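Uncharacterized protein (Vibrio parahaemolyticus, PDB 1ZBP) is of unknown function but belongs to the ImpE family, some of whose relatives are probably linked to type VI secretion, and joins a helix bundle to a beta-sheet region. Local coordinates at residues 29-34 and 59-64; 37-42 and 183-188; 53-58 and 70-75. All coordinates share one frame; numbering follows the deposited sequence.

Contact 1. Residues 29-34 and 59-64; sequences KDASLR and KLFPEY
A31 and F61 form the apolar heart of this contact through a CH-pi interaction. The CB of A31 sits 3.8 Å from the centroid of the F61 ring and only 4° off the ring normal, so the methyl lies over the middle of the face. Alanine suits the place because nothing beyond CB keeps the ring from the backbone, and CZ of F61 comes within 3.6 Å of A31 N. With CG anti to its carbonyl carbon (chi1 -45°), the ring of F61 starts out on the side of its own backbone N; L60 CB covers the opposite face, offset toward the rim. A31 CB also touches Y64, 4.2 Å from CE2, a looser apolar contact.

At the edge of the F61 ring the partners are of another kind. The carbonyl O of K29 stands 3.7 Å from CZ, and the aliphatic CD of R34 lies in the ring plane, 3.9 Å from CE2.

The long basic side chains meet leucine. R34 and L60 cross at about a right angle, and L60 CD1 rests over one face of the guanidinium, 3.5 Å from NE. The guanidinium thus offers L60 a flat surface while NE gives a hydrogen bond to the carbonyl of P28. K29 bends at chi2, and its NZ ends 3.8 Å from L60 CD2; its ammonium lies at the exposed margin, where a lysine can stay solvated.

D30 N-caps helix 31-44, its OD1 accepting from L33 N. The contact joins the start of helix 31-44 to the end of helix 47-60, near the surface. L33 turns to helix 13-25, while R34 also packs on Q53, Q56 and S57 of helix 47-60.

Contact 2. Residues 37-42 and 183-188; sequences FIELLC and SLLESV
The carboxylate of E39 is the flat group that meets the turn of residues 183-188. Over one face stands the backbone N of L185, 3.7 Å from CD, and on the same side S183 CB lies 3.6 Å from OE1. On the OE2 side L184 CD1 is modelled too close to be trusted, so the exact fit there is doubtful. No hydrogen bond passes between the two segments.

The stem of E39 makes the apolar part. Its methylenes run obliquely across L185, with CG 3.5 Å from L185 CB; glutamate, partly exposed here, suits the place because it can pack its stem on the leucine. In L185 the first torsion sets CG anti to the backbone N (chi1 178°). Further out, CD1 of L185 comes 3.6 Å from C42 CB. Cysteine, small and apolar enough for this buried spot, lets the leucine close in.

Segment 183-188 lies in the loop between strands 173-178 and 189-196 and ends just before the second. Helix 31-44 thus packs against a loop of the large antiparallel sheet, in sequence assigned to the ImpE family. Around it, C42 also meets W189 of strand 189-196, L184 meets L8, and L40 reaches L17 and L20 of helix 13-25.

Contact 3. Residues 53-58 and 70-75; sequences QLMQSI and QLRHLV
L54 carries most of this contact, pushing its branched end between L71, R72 and V75 of the facing helix. The two short helical segments run nearly antiparallel, at 168°, with axes 10.3 Å apart at their closest approach. L54 and L71 cross at about a right angle, and CD2 of L54 lies 3.6 Å from L71 CB. The other methyl, CD1, lies between L71 and V75, 4.0 Å from CG2 of the valine. Nearer the backbone, CB of L54 is 3.8 Å from R72 CD, so the aliphatic part of the arginine packs against the base of the leucine. A leucine serves well here: both methyls meet L71, and CD1 also reaches V75, while its CB receives the R72 methylenes.

M55, present as selenomethionine, a crystallographic label, comes next and lies further out. Its CG rests over one face of the R72 guanidinium, offset toward the rim and 3.7 Å from NH2; SE is 4.0 Å from the same nitrogen. The two side chains cross at about a right angle. R72 bends at both chi2 and chi3 (-105° and -74°), which place its CD and NE. Its NH2 makes a salt bridge with D51, just before residues 53-58.

One turn later, I58 also directs its CB toward helix 65-84, but its partners there are L65 and A68.

No hydrogen bond passes between the two segments, so the antiparallel pairing rests on van der Waals fit among L54, L71, V75 and the R72 and M55 chains. The arginine plays a double part: its methylenes extend the apolar seam outward, and its NH2 is paired with D51. That outside partner would be expected to help keep the guanidinium under M55.

Overall arrangement
Contact 1 is a surface contact, farthest from the chain's centre, whereas contacts 2 and 3 are partly buried. Helix 31-44 serves contacts 1 and 2, and helix 47-60 serves contacts 1 and 3, so shared helices connect the three. Contacts 1 and 3 join helices consecutive in sequence; contact 2 alone spans a long sequence interval, reaching a loop between strands. Contact 1 centres on an aromatic face; contacts 2 and 3 rest on leucines, each with a charged residue's stem. At the junction of contacts 2 and 3, L185 meets L71, C42 meets V75 and I38 meets L54, and these touches are largely apolar.

Contact 1. Residues 29-34 and 59-64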
loop_
_atom_site.group_PDB
_atom_site.type_symbol
_atom_site.label_atom_id
_atom_site.label_comp_id
_atom_site.label_asym_id
_atom_site.label_seq_id
_atom_site.Cartn_x
_atom_site.Cartn_y
_atom_site.Cartn_z
ATOM N N LYS A 29 -5.804 -21.757 22.634
ATOM C CA LYS A 29 -5.161 -22.760 21.802
ATOM C C LYS A 29 -5.847 -22.885 20.450
ATOM O O LYS A 29 -5.765 -23.932 19.803
ATOM C CB LYS A 29 -5.152 -24.118 22.516
ATOM C CG LYS A 29 -4.390 -24.127 23.846
ATOM C CD LYS A 29 -2.912 -23.778 23.667
ATOM C CE LYS A 29 -2.180 -23.765 25.008
ATOM N NZ LYS A 29 -0.704 -23.605 24.879
ATOM N N ASP A 30 -6.523 -21.818 20.024
ATOM C CA ASP A 30 -7.208 -21.823 18.731
ATOM C C ASP A 30 -6.432 -20.995 17.705
ATOM O O ASP A 30 -6.238 -19.792 17.876
ATOM C CB ASP A 30 -8.628 -21.268 18.861
ATOM C CG ASP A 30 -9.489 -21.596 17.655
ATOM O OD1 ASP A 30 -9.086 -21.262 16.518
ATOM O OD2 ASP A 30 -10.571 -22.198 17.836
ATOM N N ALA A 31 -5.993 -21.654 16.636
ATOM C CA ALA A 31 -5.228 -20.999 15.580
ATOM C C ALA A 31 -6.059 -19.978 14.797
ATOM O O ALA A 31 -5.655 -18.817 14.664
ATOM C CB ALA A 31 -4.654 -22.047 14.631
ATOM N N SER A 32 -7.214 -20.417 14.290
ATOM C CA SER A 32 -8.120 -19.562 13.514
ATOM C C SER A 32 -8.410 -18.219 14.175
ATOM O O SER A 32 -8.449 -17.194 13.503
ATOM C CB SER A 32 -9.452 -20.283 13.259
ATOM O OG SER A 32 -9.279 -21.445 12.466
ATOM N N LEU A 33 -8.626 -18.223 15.488
ATOM C CA LEU A 33 -8.907 -16.983 16.197
ATOM C C LEU A 33 -7.676 -16.088 16.223
ATOM O O LEU A 33 -7.761 -14.911 15.875
ATOM C CB LEU A 33 -9.383 -17.267 17.628
ATOM C CG LEU A 33 -10.837 -17.736 17.789
ATOM C CD1 LEU A 33 -11.114 -18.127 19.242
ATOM C CD2 LEU A 33 -11.780 -16.617 17.358
ATOM N N ARG A 34 -6.533 -16.638 16.627
ATOM C CA ARG A 34 -5.302 -15.853 16.681
ATOM C C ARG A 34 -4.962 -15.314 15.288
ATOM O O ARG A 34 -4.590 -14.149 15.138
ATOM C CB ARG A 34 -4.149 -16.705 17.232
ATOM C CG ARG A 34 -4.208 -16.932 18.739
ATOM C CD ARG A 34 -3.102 -17.873 19.205
ATOM N NE ARG A 34 -3.101 -18.086 20.655
ATOM C CZ ARG A 34 -2.579 -17.245 21.547
ATOM N NH1 ARG A 34 -2.631 -17.527 22.845
ATOM N NH2 ARG A 34 -1.993 -16.128 21.145
ATOM N N LYS A 59 5.247 -20.491 17.660
ATOM C CA LYS A 59 5.576 -21.382 18.769
ATOM C C LYS A 59 4.447 -22.362 19.013
ATOM O O LYS A 59 4.677 -23.560 19.196
ATOM C CB LYS A 59 5.806 -20.603 20.061
ATOM C CG LYS A 59 7.028 -19.737 20.052
ATOM C CD LYS A 59 7.222 -19.099 21.401
ATOM C CE LYS A 59 8.442 -18.217 21.393
ATOM N NZ LYS A 59 8.702 -17.658 22.746
ATOM N N LEU A 60 3.224 -21.842 19.005
ATOM C CA LEU A 60 2.049 -22.649 19.266
ATOM C C LEU A 60 1.625 -23.546 18.136
ATOM O O LEU A 60 1.123 -24.643 18.369
ATOM C CB LEU A 60 0.879 -21.748 19.641
ATOM C CG LEU A 60 0.958 -20.930 20.930
ATOM C CD1 LEU A 60 -0.390 -20.252 21.123
ATOM C CD2 LEU A 60 1.281 -21.827 22.124
ATOM N N PHE A 61 1.830 -23.073 16.909
ATOM C CA PHE A 61 1.412 -23.808 15.707
ATOM C C PHE A 61 2.501 -23.790 14.628
ATOM O O PHE A 61 2.269 -23.332 13.502
ATOM C CB PHE A 61 0.127 -23.170 15.155
ATOM C CG PHE A 61 -0.912 -22.868 16.217
ATOM C CD1 PHE A 61 -1.727 -23.878 16.729
ATOM C CD2 PHE A 61 -1.065 -21.576 16.710
ATOM C CE1 PHE A 61 -2.678 -23.600 17.709
ATOM C CE2 PHE A 61 -2.011 -21.291 17.689
ATOM C CZ PHE A 61 -2.823 -22.306 18.193
ATOM N N PRO A 62 3.698 -24.311 14.953
ATOM C CA PRO A 62 4.823 -24.347 14.015
ATOM C C PRO A 62 4.499 -24.982 12.667
ATOM O O PRO A 62 5.277 -24.873 11.716
ATOM C CB PRO A 62 5.886 -25.131 14.782
ATOM C CG PRO A 62 5.073 -26.040 15.648
ATOM C CD PRO A 62 4.001 -25.115 16.150
ATOM N N GLU A 63 3.356 -25.650 12.584
ATOM C CA GLU A 63 2.953 -26.289 11.338
ATOM C C GLU A 63 2.531 -25.231 10.312
ATOM O O GLU A 63 2.512 -25.497 9.113
ATOM C CB GLU A 63 1.802 -27.266 11.591
ATOM C CG GLU A 63 0.565 -26.624 12.207
ATOM C CD GLU A 63 0.383 -26.984 13.673
ATOM O OE1 GLU A 63 1.369 -26.896 14.448
ATOM O OE2 GLU A 63 -0.759 -27.334 14.050
ATOM N N TYR A 64 2.194 -24.038 10.795
ATOM C CA TYR A 64 1.791 -22.937 9.931
ATOM C C TYR A 64 2.879 -21.871 9.890
ATOM O O TYR A 64 2.585 -20.670 9.894
ATOM C CB TYR A 64 0.490 -22.301 10.430
ATOM C CG TYR A 64 -0.697 -23.242 10.474
ATOM C CD1 TYR A 64 -0.992 -24.074 9.399
ATOM C CD2 TYR A 64 -1.540 -23.276 11.588
ATOM C CE1 TYR A 64 -2.100 -24.922 9.428
ATOM C CE2 TYR A 64 -2.651 -24.114 11.632
ATOM C CZ TYR A 64 -2.927 -24.936 10.546
ATOM O OH TYR A 64 -4.031 -25.757 10.580
#

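Contact 2. Residues 37-42 and 183-188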
loop_
_atom_site.group_PDB
_atom_site.type_symbol
_atom_site.label_atom_id
_atom_site.label_comp_id
_atom_site.label_asym_id
_atom_site.label_seq_id
_atom_site.Cartn_x
_atom_site.Cartn_y
_atom_site.Cartn_z
ATOM N N PHE A 37 -7.107 -12.539 14.279
ATOM C CA PHE A 37 -6.761 -11.377 15.102
ATOM C C PHE A 37 -5.507 -10.667 14.544
ATOM O O PHE A 37 -5.327 -9.458 14.731
ATOM C CB PHE A 37 -6.536 -11.835 16.554
ATOM C CG PHE A 37 -6.004 -10.761 17.467
ATOM C CD1 PHE A 37 -6.622 -9.518 17.540
ATOM C CD2 PHE A 37 -4.868 -10.992 18.244
ATOM C CE1 PHE A 37 -6.117 -8.516 18.367
ATOM C CE2 PHE A 37 -4.356 -9.995 19.072
ATOM C CZ PHE A 37 -4.983 -8.755 19.130
ATOM N N ILE A 38 -4.652 -11.422 13.849
ATOM C CA ILE A 38 -3.432 -10.878 13.254
ATOM C C ILE A 38 -3.774 -10.061 12.003
ATOM O O ILE A 38 -3.198 -8.991 11.762
ATOM C CB ILE A 38 -2.444 -12.009 12.856
ATOM C CG1 ILE A 38 -1.946 -12.726 14.107
ATOM C CG2 ILE A 38 -1.254 -11.428 12.088
ATOM C CD1 ILE A 38 -1.302 -14.055 13.835
ATOM N N GLU A 39 -4.707 -10.575 11.205
ATOM C CA GLU A 39 -5.106 -9.888 9.981
ATOM C C GLU A 39 -5.685 -8.519 10.304
ATOM O O GLU A 39 -5.256 -7.506 9.741
ATOM C CB GLU A 39 -6.123 -10.722 9.190
ATOM C CG GLU A 39 -5.487 -11.773 8.294
ATOM C CD GLU A 39 -6.502 -12.530 7.454
ATOM O OE1 GLU A 39 -6.092 -13.199 6.485
ATOM O OE2 GLU A 39 -7.711 -12.471 7.770
ATOM N N LEU A 40 -6.640 -8.485 11.228
ATOM C CA LEU A 40 -7.273 -7.230 11.619
ATOM C C LEU A 40 -6.309 -6.301 12.354
ATOM O O LEU A 40 -6.610 -5.123 12.575
ATOM C CB LEU A 40 -8.516 -7.512 12.475
ATOM C CG LEU A 40 -9.533 -8.485 11.838
ATOM C CD1 LEU A 40 -10.755 -8.631 12.735
ATOM C CD2 LEU A 40 -9.944 -7.982 10.458
ATOM N N LEU A 41 -5.152 -6.828 12.739
ATOM C CA LEU A 41 -4.136 -6.020 13.421
ATOM C C LEU A 41 -3.303 -5.260 12.385
ATOM O O LEU A 41 -2.871 -4.124 12.618
ATOM C CB LEU A 41 -3.224 -6.913 14.265
ATOM C CG LEU A 41 -3.765 -7.232 15.665
ATOM C CD1 LEU A 41 -2.879 -8.272 16.334
ATOM C CD2 LEU A 41 -3.820 -5.955 16.507
ATOM N N CYS A 42 -3.078 -5.896 11.239
ATOM C CA CYS A 42 -2.316 -5.260 10.170
ATOM C C CYS A 42 -3.143 -4.134 9.543
ATOM O O CYS A 42 -2.605 -3.085 9.178
ATOM C CB CYS A 42 -1.921 -6.291 9.117
ATOM S SG CYS A 42 -0.749 -7.495 9.756
ATOM N N SER A 183 -8.979 -13.151 1.341
ATOM C CA SER A 183 -8.819 -13.144 2.784
ATOM C C SER A 183 -9.070 -11.727 3.247
ATOM O O SER A 183 -8.998 -10.802 2.449
ATOM C CB SER A 183 -7.392 -13.530 3.145
ATOM O OG SER A 183 -6.534 -12.410 2.957
ATOM N N LEU A 184 -9.343 -11.567 4.539
ATOM C CA LEU A 184 -9.619 -10.266 5.140
ATOM C C LEU A 184 -8.499 -9.249 4.874
ATOM O O LEU A 184 -8.721 -8.200 4.256
ATOM C CB LEU A 184 -9.796 -10.423 6.659
ATOM C CG LEU A 184 -10.704 -11.548 7.191
ATOM C CD1 LEU A 184 -10.372 -11.828 8.644
ATOM C CD2 LEU A 184 -12.184 -11.164 7.042
ATOM N N LEU A 185 -7.299 -9.556 5.358
ATOM C CA LEU A 185 -6.154 -8.664 5.188
ATOM C C LEU A 185 -5.861 -8.359 3.716
ATOM O O LEU A 185 -5.556 -7.218 3.356
ATOM C CB LEU A 185 -4.922 -9.278 5.845
ATOM C CG LEU A 185 -3.595 -8.517 5.733
ATOM C CD1 LEU A 185 -3.786 -7.044 6.101
ATOM C CD2 LEU A 185 -2.580 -9.170 6.646
ATOM N N GLU A 186 -5.951 -9.374 2.864
ATOM C CA GLU A 186 -5.692 -9.164 1.450
ATOM C C GLU A 186 -6.584 -8.088 0.824
ATOM O O GLU A 186 -6.320 -7.632 -0.287
ATOM C CB GLU A 186 -5.827 -10.480 0.674
ATOM C CG GLU A 186 -4.776 -11.526 1.011
ATOM C CD GLU A 186 -4.754 -12.655 -0.002
ATOM O OE1 GLU A 186 -5.681 -12.708 -0.828
ATOM O OE2 GLU A 186 -3.818 -13.487 0.016
ATOM N N SER A 187 -7.635 -7.677 1.528
ATOM C CA SER A 187 -8.514 -6.637 0.996
ATOM C C SER A 187 -7.755 -5.308 0.886
ATOM O O SER A 187 -8.000 -4.540 -0.049
ATOM C CB SER A 187 -9.770 -6.478 1.869
ATOM O OG SER A 187 -9.439 -6.175 3.210
ATOM N N VAL A 188 -6.833 -5.046 1.822
ATOM C CA VAL A 188 -6.019 -3.818 1.788
ATOM C C VAL A 188 -4.548 -4.060 1.377
ATOM O O VAL A 188 -3.852 -3.118 1.007
ATOM C CB VAL A 188 -6.061 -3.019 3.146
ATOM C CG1 VAL A 188 -7.463 -2.455 3.375
ATOM C CG2 VAL A 188 -5.662 -3.898 4.302
#

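Contact 3. Residues 53-58 and 70-75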
loop_
_atom_site.group_PDB
_atom_site.type_symbol
_atom_site.label_atom_id
_atom_site.label_comp_id
_atom_site.label_asym_id
_atom_site.label_seq_id
_atom_site.Cartn_x
_atom_site.Cartn_y
_atom_site.Cartn_z
ATOM N N GLN A 53 2.077 -11.248 17.902
ATOM C CA GLN A 53 1.161 -12.374 17.752
ATOM C C GLN A 53 1.676 -13.396 16.735
ATOM O O GLN A 53 1.425 -14.592 16.863
ATOM C CB GLN A 53 -0.222 -11.870 17.336
ATOM C CG GLN A 53 -0.896 -10.991 18.387
ATOM C CD GLN A 53 -1.276 -11.757 19.648
ATOM O OE1 GLN A 53 -2.119 -12.655 19.616
ATOM N NE2 GLN A 53 -0.647 -11.408 20.762
ATOM N N LEU A 54 2.391 -12.921 15.721
ATOM C CA LEU A 54 2.936 -13.812 14.705
ATOM C C LEU A 54 4.071 -14.656 15.289
ATOM O O LEU A 54 4.288 -15.791 14.874
ATOM C CB LEU A 54 3.435 -12.999 13.501
ATOM C CG LEU A 54 2.351 -12.416 12.589
ATOM C CD1 LEU A 54 2.895 -11.285 11.735
ATOM C CD2 LEU A 54 1.787 -13.531 11.741
HETATM N N MSE A 55 4.801 -14.108 16.255
HETATM C CA MSE A 55 5.885 -14.864 16.864
HETATM C C MSE A 55 5.291 -15.955 17.758
HETATM O O MSE A 55 5.816 -17.067 17.822
HETATM C CB MSE A 55 6.809 -13.943 17.676
HETATM C CG MSE A 55 7.603 -12.937 16.831
HETATM SE SE MSE A 55 9.090 -12.057 17.769
HETATM C CE MSE A 55 8.237 -10.415 18.363
ATOM N N GLN A 56 4.182 -15.648 18.428
ATOM C CA GLN A 56 3.535 -16.618 19.303
ATOM C C GLN A 56 2.877 -17.767 18.554
ATOM O O GLN A 56 3.029 -18.927 18.937
ATOM C CB GLN A 56 2.524 -15.919 20.198
ATOM C CG GLN A 56 3.199 -14.998 21.184
ATOM C CD GLN A 56 2.304 -14.579 22.323
ATOM O OE1 GLN A 56 1.296 -13.893 22.132
ATOM N NE2 GLN A 56 2.665 -15.004 23.529
ATOM N N SER A 57 2.156 -17.448 17.485
ATOM C CA SER A 57 1.502 -18.474 16.682
ATOM C C SER A 57 2.510 -19.476 16.102
ATOM O O SER A 57 2.169 -20.634 15.845
ATOM C CB SER A 57 0.691 -17.831 15.546
ATOM O OG SER A 57 -0.504 -17.251 16.043
ATOM N N ILE A 58 3.749 -19.035 15.899
ATOM C CA ILE A 58 4.780 -19.918 15.362
ATOM C C ILE A 58 5.137 -20.947 16.415
ATOM O O ILE A 58 5.301 -22.131 16.110
ATOM C CB ILE A 58 6.038 -19.122 14.960
ATOM C CG1 ILE A 58 5.759 -18.383 13.649
ATOM C CG2 ILE A 58 7.249 -20.048 14.833
ATOM C CD1 ILE A 58 6.847 -17.423 13.243
ATOM N N GLN A 70 5.484 -15.465 6.190
ATOM C CA GLN A 70 5.119 -14.566 5.104
ATOM C C GLN A 70 4.500 -13.276 5.644
ATOM O O GLN A 70 4.845 -12.185 5.187
ATOM C CB GLN A 70 4.144 -15.270 4.159
ATOM C CG GLN A 70 3.499 -14.376 3.140
ATOM C CD GLN A 70 3.160 -15.131 1.871
ATOM O OE1 GLN A 70 2.646 -16.255 1.921
ATOM N NE2 GLN A 70 3.457 -14.522 0.721
ATOM N N LEU A 71 3.594 -13.395 6.614
ATOM C CA LEU A 71 2.958 -12.219 7.226
ATOM C C LEU A 71 4.003 -11.367 7.944
ATOM O O LEU A 71 3.885 -10.139 8.006
ATOM C CB LEU A 71 1.889 -12.634 8.248
ATOM C CG LEU A 71 0.413 -12.772 7.849
ATOM C CD1 LEU A 71 -0.181 -11.406 7.527
ATOM C CD2 LEU A 71 0.284 -13.706 6.663
ATOM N N ARG A 72 5.013 -12.018 8.516
ATOM C CA ARG A 72 6.061 -11.287 9.215
ATOM C C ARG A 72 6.748 -10.362 8.219
ATOM O O ARG A 72 6.988 -9.187 8.505
ATOM C CB ARG A 72 7.062 -12.261 9.824
ATOM C CG ARG A 72 6.486 -13.041 10.978
ATOM C CD ARG A 72 7.017 -12.506 12.280
ATOM N NE ARG A 72 8.406 -12.899 12.461
ATOM C CZ ARG A 72 9.272 -12.252 13.229
ATOM N NH1 ARG A 72 10.511 -12.701 13.325
ATOM N NH2 ARG A 72 8.901 -11.159 13.887
ATOM N N HIS A 73 7.050 -10.899 7.042
ATOM C CA HIS A 73 7.684 -10.130 5.978
ATOM C C HIS A 73 6.797 -8.960 5.534
ATOM O O HIS A 73 7.285 -7.854 5.335
ATOM C CB HIS A 73 7.969 -11.045 4.789
ATOM C CG HIS A 73 8.971 -12.124 5.086
ATOM N ND1 HIS A 73 9.061 -13.278 4.339
ATOM C CD2 HIS A 73 9.932 -12.207 6.031
ATOM C CE1 HIS A 73 10.038 -14.032 4.816
ATOM N NE2 HIS A 73 10.582 -13.404 5.843
ATOM N N LEU A 74 5.500 -9.203 5.386
ATOM C CA LEU A 74 4.585 -8.144 4.983
ATOM C C LEU A 74 4.527 -7.066 6.047
ATOM O O LEU A 74 4.521 -5.876 5.724
ATOM C CB LEU A 74 3.184 -8.705 4.729
ATOM C CG LEU A 74 2.940 -9.320 3.342
ATOM C CD1 LEU A 74 2.502 -8.244 2.371
ATOM C CD2 LEU A 74 4.204 -9.998 2.842
ATOM N N VAL A 75 4.495 -7.480 7.315
ATOM C CA VAL A 75 4.446 -6.529 8.424
ATOM C C VAL A 75 5.719 -5.695 8.460
ATOM O O VAL A 75 5.677 -4.506 8.791
ATOM C CB VAL A 75 4.252 -7.250 9.771
ATOM C CG1 VAL A 75 4.609 -6.334 10.925
ATOM C CG2 VAL A 75 2.803 -7.682 9.899
#